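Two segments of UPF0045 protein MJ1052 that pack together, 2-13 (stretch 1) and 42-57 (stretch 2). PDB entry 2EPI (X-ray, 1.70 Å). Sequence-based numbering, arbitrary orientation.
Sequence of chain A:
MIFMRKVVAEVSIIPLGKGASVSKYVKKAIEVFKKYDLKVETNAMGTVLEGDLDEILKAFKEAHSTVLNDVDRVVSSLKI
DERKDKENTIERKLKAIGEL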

# COMPACT_ATOMS: atom_id res chain seq x y z
N ILE A 2 21.22 -15.15 14.55
CA ILE A 2 21.68 -13.80 14.98
C ILE A 2 21.92 -12.88 13.79
O ILE A 2 21.59 -11.69 13.85
CB ILE A 2 22.99 -13.89 15.80
CG1 ILE A 2 23.48 -12.48 16.14
CG2 ILE A 2 24.05 -14.64 15.01
CD1 ILE A 2 24.75 -12.46 16.98
N PHE A 3 22.50 -13.42 12.73
CA PHE A 3 22.78 -12.62 11.54
C PHE A 3 21.70 -12.81 10.49
O PHE A 3 21.89 -12.46 9.32
CB PHE A 3 24.15 -12.99 10.96
CG PHE A 3 25.29 -12.63 11.86
CD1 PHE A 3 25.56 -11.30 12.15
CD2 PHE A 3 26.07 -13.62 12.44
CE1 PHE A 3 26.59 -10.95 13.03
CE2 PHE A 3 27.11 -13.29 13.32
CZ PHE A 3 27.36 -11.95 13.61
N MET A 4 20.57 -13.36 10.91
CA MET A 4 19.45 -13.58 10.01
C MET A 4 18.09 -13.49 10.68
O MET A 4 17.70 -14.36 11.47
CB MET A 4 19.57 -14.94 9.31
CG MET A 4 18.34 -15.32 8.49
SD MET A 4 17.83 -14.04 7.30
CE MET A 4 18.84 -14.47 5.90
N ARG A 5 17.37 -12.42 10.37
CA ARG A 5 16.03 -12.19 10.87
C ARG A 5 15.23 -12.19 9.58
O ARG A 5 14.95 -11.13 9.01
CB ARG A 5 15.93 -10.83 11.56
CG ARG A 5 14.53 -10.51 12.03
CD ARG A 5 14.47 -9.17 12.75
NE ARG A 5 13.09 -8.78 13.01
CZ ARG A 5 12.72 -7.67 13.64
NH1 ARG A 5 13.64 -6.83 14.09
NH2 ARG A 5 11.44 -7.41 13.81
N LYS A 6 14.87 -13.38 9.11
CA LYS A 6 14.15 -13.52 7.85
C LYS A 6 12.70 -13.06 7.82
O LYS A 6 11.92 -13.30 8.75
CB LYS A 6 14.24 -14.98 7.38
CG LYS A 6 13.66 -15.22 6.00
CD LYS A 6 13.88 -16.65 5.52
CE LYS A 6 15.36 -16.95 5.32
NZ LYS A 6 15.58 -18.33 4.79
N VAL A 7 12.35 -12.38 6.73
CA VAL A 7 11.01 -11.88 6.51
C VAL A 7 10.72 -11.92 5.01
O VAL A 7 11.63 -12.12 4.21
CB VAL A 7 10.85 -10.40 6.97
CG1 VAL A 7 11.25 -10.25 8.43
CG2 VAL A 7 11.70 -9.48 6.08
N VAL A 8 9.46 -11.77 4.65
CA VAL A 8 9.07 -11.73 3.24
C VAL A 8 8.58 -10.30 3.05
O VAL A 8 7.94 -9.74 3.94
CB VAL A 8 7.92 -12.70 2.92
CG1 VAL A 8 7.57 -12.61 1.44
CG2 VAL A 8 8.32 -14.11 3.28
N ALA A 9 8.88 -9.70 1.91
CA ALA A 9 8.46 -8.32 1.70
C ALA A 9 8.13 -8.06 0.24
O ALA A 9 8.42 -8.87 -0.63
CB ALA A 9 9.56 -7.38 2.14
N GLU A 10 7.49 -6.92 -0.02
CA GLU A 10 7.18 -6.54 -1.38
C GLU A 10 7.52 -5.08 -1.55
O GLU A 10 7.21 -4.25 -0.69
CB GLU A 10 5.70 -6.78 -1.72
CG GLU A 10 5.40 -6.45 -3.19
CD GLU A 10 4.01 -6.89 -3.62
OE1 GLU A 10 3.05 -6.61 -2.88
OE2 GLU A 10 3.89 -7.51 -4.70
N VAL A 11 8.19 -4.76 -2.65
CA VAL A 11 8.60 -3.40 -2.92
C VAL A 11 8.11 -2.93 -4.27
O VAL A 11 8.10 -3.69 -5.24
CB VAL A 11 10.14 -3.27 -2.92
CG1 VAL A 11 10.55 -1.87 -3.36
CG2 VAL A 11 10.70 -3.59 -1.53
N SER A 12 7.67 -1.68 -4.34
CA SER A 12 7.24 -1.11 -5.60
C SER A 12 7.76 0.32 -5.58
O SER A 12 7.71 1.01 -4.56
CB SER A 12 5.72 -1.12 -5.75
OG SER A 12 5.10 -0.23 -4.84
N ILE A 13 8.30 0.75 -6.71
CA ILE A 13 8.84 2.10 -6.82
C ILE A 13 8.16 2.79 -7.99
O ILE A 13 8.15 2.27 -9.11
CB ILE A 13 10.36 2.05 -7.05
CG1 ILE A 13 11.02 1.32 -5.88
CG2 ILE A 13 10.91 3.46 -7.20
CD1 ILE A 13 12.44 0.92 -6.12
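Stretch 2, residues 42-57: TNAMGTVLEGDLDEIL

An antiparallel β pairing that turns a corner into a helix can hold its partner strand with both backbone and side chains, and stretch 2 of MJ1052 is a compact example. It enters on a strand that began earlier in the chain; Thr-42 itself does not touch stretch 1. Asn-43 makes the first contact, its ND2 donating to Glu-10 OE2 at 3.2 Å, while its OD1 accepts from Met-45 N at 2.7 Å and so braces the turn through Ala-44. At Gly-46 the chain comes close to the partner: its CA lies 3.3 Å from Val-11 O, and a CB there would clash with that oxygen.

From here the chain is extended and runs against strand 6-13 at 160°, the axes approaching to 4.4 Å. Thr-47 exchanges two hydrogen bonds with Val-11, N to O at 2.8 Å and O to N at 2.7 Å. Val-48 pairs with Glu-10 without such bonds, their CA atoms 4.2 Å apart, and sets its CG1 3.9 Å from Val-8 CG1. Leu-49 repeats the pair of hydrogen bonds with Ala-9, its N 2.7 Å from Ala-9 O and its O 2.8 Å from Ala-9 N; on the same face its CD1 meets Val-11 CG2 at 3.9 Å. Glu-50, on the face of Val-48, forms a salt bridge from OE2 to Lys-6 NZ at 3.6 Å; a water donates to OE2 and accepts a weak bond from NZ.

Gly-51 turns the corner with phi 159°, an angle that calls for glycine, yet still bonds Val-7 through N to O (3.2 Å) and O to N (3.0 Å). Asp-52 then works in two directions: OD1 accepts from Arg-5 N at 3.0 Å, and OD2 caps the helix at Glu-55 N, 3.2 Å away. Leu-53 N reaches Arg-5 O at 3.0 Å, its CD2 lying over one guanidinium face. Ile-56 CD1 packs 3.6 Å from Val-7 CG2.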

# COMPACT_ATOMS: atom_id res chain seq x y z
N THR A 42 10.07 -11.02 -8.92
CA THR A 42 9.38 -9.88 -9.52
C THR A 42 8.06 -10.26 -10.17
O THR A 42 7.97 -11.27 -10.88
CB THR A 42 10.26 -9.20 -10.59
OG1 THR A 42 11.42 -8.62 -9.97
CG2 THR A 42 9.48 -8.10 -11.32
N ASN A 43 7.03 -9.47 -9.91
CA ASN A 43 5.73 -9.70 -10.53
C ASN A 43 5.36 -8.42 -11.27
O ASN A 43 6.13 -7.45 -11.27
CB ASN A 43 4.68 -10.10 -9.48
CG ASN A 43 4.46 -9.04 -8.41
OD1 ASN A 43 3.89 -7.98 -8.68
ND2 ASN A 43 4.89 -9.34 -7.18
N ALA A 44 4.20 -8.40 -11.92
CA ALA A 44 3.79 -7.24 -12.69
C ALA A 44 3.46 -5.98 -11.90
O ALA A 44 3.29 -4.92 -12.50
CB ALA A 44 2.59 -7.62 -13.57
N MET A 45 3.37 -6.07 -10.58
CA MET A 45 3.03 -4.89 -9.77
C MET A 45 4.04 -4.53 -8.68
O MET A 45 3.85 -3.57 -7.93
CB MET A 45 1.65 -5.08 -9.13
CG MET A 45 0.49 -5.07 -10.13
SD MET A 45 0.26 -3.46 -10.94
CE MET A 45 -0.52 -2.50 -9.63
N GLY A 46 5.12 -5.29 -8.58
CA GLY A 46 6.12 -5.01 -7.57
C GLY A 46 7.10 -6.17 -7.53
O GLY A 46 7.05 -7.06 -8.38
N THR A 47 7.98 -6.16 -6.54
CA THR A 47 8.96 -7.23 -6.38
C THR A 47 8.89 -7.79 -4.98
O THR A 47 8.89 -7.05 -4.00
CB THR A 47 10.38 -6.71 -6.62
OG1 THR A 47 10.50 -6.24 -7.96
CG2 THR A 47 11.40 -7.84 -6.39
N VAL A 48 8.81 -9.12 -4.88
CA VAL A 48 8.76 -9.78 -3.58
C VAL A 48 10.18 -10.17 -3.21
O VAL A 48 10.95 -10.64 -4.05
CB VAL A 48 7.86 -11.05 -3.63
CG1 VAL A 48 8.02 -11.87 -2.35
CG2 VAL A 48 6.41 -10.64 -3.81
N LEU A 49 10.55 -9.94 -1.95
CA LEU A 49 11.89 -10.25 -1.49
C LEU A 49 11.82 -11.12 -0.25
O LEU A 49 10.87 -11.03 0.52
CB LEU A 49 12.65 -8.95 -1.16
CG LEU A 49 12.70 -7.86 -2.24
CD1 LEU A 49 13.20 -6.55 -1.63
CD2 LEU A 49 13.61 -8.32 -3.38
N GLU A 50 12.83 -11.96 -0.08
CA GLU A 50 12.93 -12.84 1.08
C GLU A 50 14.36 -12.75 1.59
O GLU A 50 15.31 -12.91 0.82
CB GLU A 50 12.63 -14.30 0.70
CG GLU A 50 12.81 -15.26 1.87
CD GLU A 50 12.85 -16.72 1.45
OE1 GLU A 50 11.89 -17.18 0.79
OE2 GLU A 50 13.83 -17.42 1.79
N GLY A 51 14.52 -12.49 2.88
CA GLY A 51 15.85 -12.39 3.45
C GLY A 51 15.85 -11.62 4.75
O GLY A 51 14.80 -11.37 5.33
N ASP A 52 17.04 -11.24 5.21
CA ASP A 52 17.21 -10.51 6.45
C ASP A 52 16.53 -9.14 6.40
O ASP A 52 16.64 -8.42 5.40
CB ASP A 52 18.69 -10.33 6.77
CG ASP A 52 18.92 -9.52 8.03
OD1 ASP A 52 18.65 -10.05 9.13
OD2 ASP A 52 19.35 -8.36 7.92
N LEU A 53 15.85 -8.77 7.48
CA LEU A 53 15.14 -7.49 7.53
C LEU A 53 16.04 -6.28 7.27
O LEU A 53 15.66 -5.38 6.52
CB LEU A 53 14.43 -7.32 8.88
CG LEU A 53 13.66 -6.01 9.10
CD1 LEU A 53 12.68 -5.77 7.96
CD2 LEU A 53 12.92 -6.08 10.43
N ASP A 54 17.22 -6.26 7.88
CA ASP A 54 18.11 -5.13 7.67
C ASP A 54 18.60 -5.06 6.23
O ASP A 54 18.74 -3.97 5.67
CB ASP A 54 19.31 -5.20 8.63
CG ASP A 54 18.90 -5.02 10.08
OD1 ASP A 54 18.00 -4.20 10.34
OD2 ASP A 54 19.48 -5.70 10.95
N GLU A 55 18.86 -6.21 5.62
CA GLU A 55 19.32 -6.21 4.24
C GLU A 55 18.21 -5.70 3.31
O GLU A 55 18.48 -4.98 2.35
CB GLU A 55 19.75 -7.62 3.81
CG GLU A 55 21.01 -8.09 4.52
CD GLU A 55 22.16 -7.11 4.38
OE1 GLU A 55 22.59 -6.86 3.23
OE2 GLU A 55 22.64 -6.58 5.41
N ILE A 56 16.97 -6.05 3.61
CA ILE A 56 15.85 -5.61 2.80
C ILE A 56 15.66 -4.10 2.94
O ILE A 56 15.36 -3.41 1.97
CB ILE A 56 14.54 -6.35 3.18
CG1 ILE A 56 14.60 -7.78 2.61
CG2 ILE A 56 13.31 -5.60 2.65
CD1 ILE A 56 13.41 -8.64 2.98
N LEU A 57 15.85 -3.59 4.15
CA LEU A 57 15.72 -2.15 4.39
C LEU A 57 16.80 -1.39 3.61
O LEU A 57 16.52 -0.36 3.00
CB LEU A 57 15.83 -1.85 5.88
CG LEU A 57 14.62 -2.32 6.70
CD1 LEU A 57 14.95 -2.27 8.18
CD2 LEU A 57 13.42 -1.45 6.37
O HOH W 1 16.26 -16.34 2.25